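PDB 3LQW: deoxyuridine 5'-triphosphate nucleotidohydrolase from Entamoeba histolytica, which probably hydrolyses dUTP to dUMP and diphosphate with the help of magnesium, supplying the thymidine precursor and keeping uracil out of DNA. Local coordinates for residues Ser86-Ala89 with Leu90-Ile94. Sequence-based numbering, arbitrary orientation.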
loop_
_atom_site.group_PDB
_atom_site.type_symbol
_atom_site.label_atom_id
_atom_site.label_comp_id
_atom_site.label_asym_id
_atom_site.label_seq_id
_atom_site.Cartn_x
_atom_site.Cartn_y
_atom_site.Cartn_z
ATOM N N SER A 86 1.802 12.170 3.598
ATOM C CA SER A 86 0.987 12.884 2.655
ATOM C C SER A 86 1.643 14.211 2.251
ATOM O O SER A 86 1.604 14.592 1.060
ATOM C CB SER A 86 -0.420 13.024 3.235
ATOM O OG SER A 86 -0.903 11.714 3.543
ATOM N N SER A 87 2.238 14.912 3.209
ATOM C CA SER A 87 2.789 16.234 2.904
ATOM C C SER A 87 3.940 16.124 1.898
ATOM O O SER A 87 4.049 16.974 1.001
ATOM C CB SER A 87 3.238 16.917 4.165
ATOM O OG SER A 87 4.252 16.207 4.814
ATOM N N LEU A 88 4.760 15.091 2.007
ATOM C CA LEU A 88 5.882 14.949 1.097
ATOM C C LEU A 88 5.397 14.564 -0.305
ATOM O O LEU A 88 6.007 14.937 -1.294
ATOM C CB LEU A 88 6.918 13.952 1.596
ATOM C CG LEU A 88 7.569 14.292 2.948
ATOM C CD1 LEU A 88 8.602 13.203 3.296
ATOM C CD2 LEU A 88 8.213 15.679 2.961
ATOM N N ALA A 89 4.331 13.780 -0.387
ATOM C CA ALA A 89 3.721 13.436 -1.680
ATOM C C ALA A 89 3.160 14.690 -2.364
ATOM O O ALA A 89 3.407 14.938 -3.541
ATOM C CB ALA A 89 2.660 12.355 -1.484
ATOM N N LEU A 90 2.361 15.441 -1.602
ATOM C CA LEU A 90 1.723 16.665 -2.121
ATOM C C LEU A 90 2.707 17.707 -2.538
ATOM O O LEU A 90 2.666 18.209 -3.650
ATOM C CB LEU A 90 0.825 17.311 -1.073
ATOM C CG LEU A 90 0.262 18.669 -1.497
ATOM C CD1 LEU A 90 -0.509 18.613 -2.828
ATOM C CD2 LEU A 90 -0.610 19.201 -0.392
ATOM N N LYS A 91 3.627 18.037 -1.643
ATOM C CA LYS A 91 4.516 19.155 -1.883
ATOM C C LYS A 91 5.662 18.834 -2.826
ATOM O O LYS A 91 6.089 19.666 -3.614
ATOM C CB LYS A 91 5.086 19.674 -0.554
ATOM C CG LYS A 91 4.050 20.345 0.337
ATOM C CD LYS A 91 4.658 20.785 1.665
ATOM C CE LYS A 91 5.824 21.695 1.484
ATOM N NZ LYS A 91 6.207 22.409 2.736
ATOM N N TYR A 92 6.209 17.604 -2.720
ATOM C CA TYR A 92 7.453 17.262 -3.346
ATOM C C TYR A 92 7.409 16.072 -4.299
ATOM O O TYR A 92 8.431 15.727 -4.875
ATOM C CB TYR A 92 8.553 17.049 -2.298
ATOM C CG TYR A 92 8.720 18.191 -1.321
ATOM C CD1 TYR A 92 9.226 19.385 -1.715
ATOM C CD2 TYR A 92 8.391 18.034 0.015
ATOM C CE1 TYR A 92 9.395 20.420 -0.805
ATOM C CE2 TYR A 92 8.518 19.059 0.932
ATOM C CZ TYR A 92 9.007 20.271 0.501
ATOM O OH TYR A 92 9.177 21.311 1.391
ATOM N N GLY A 93 6.270 15.417 -4.422
ATOM C CA GLY A 93 6.162 14.255 -5.309
ATOM C C GLY A 93 6.875 13.019 -4.828
ATOM O O GLY A 93 7.213 12.164 -5.637
ATOM N N ILE A 94 7.081 12.909 -3.515
ATOM C CA ILE A 94 7.700 11.722 -2.935
ATOM C C ILE A 94 6.703 10.588 -2.748
ATOM O O ILE A 94 5.604 10.810 -2.240
ATOM C CB ILE A 94 8.382 12.045 -1.587
ATOM C CG1 ILE A 94 9.420 13.133 -1.765
ATOM C CG2 ILE A 94 8.910 10.795 -0.902
ATOM C CD1 ILE A 94 10.588 12.783 -2.654
#
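Leu90 N donates to Ser86 O over 2.9 Å, almost straight on (171°), the first rung of a worked example in helix termination. Lys91 N repeats the bond to Ser87 O, and its side chain, with CB beside that oxygen at 3.3 Å, leads outward. At Tyr92 the ladder distorts: its N reaches Leu88 O at a bent 142°, from above the carbonyl plane. With CG anti to the carbonyl carbon (chi1 -53°), the tyrosine brings its ring edge to the leucine, CD2 of Leu88 lying 3.8 Å from CD2 of Tyr92. Gly93 then turns into left-handed backbone space while its N still bonds Ala89 O at 3.0 Å, an alpha-L type of C-terminal cap. Ile94 N folds back to Leu88 O over 3.2 Å, arriving at the face opposite Tyr92 N, so one carbonyl serves two donors, and CB of Ile94 packs on CB of Leu88. The serines belong to motif 2 of trimeric dUTPases, which helps bind the nucleotide phosphates in relatives. Through the single residue Gly93, helix 86-92 passes into strand 94-96, outermost in its sheet within this chain, whose Ile94 packs on strand 108-115, while Arg63 of the second subunit bonds Leu90 O at the trimer interface.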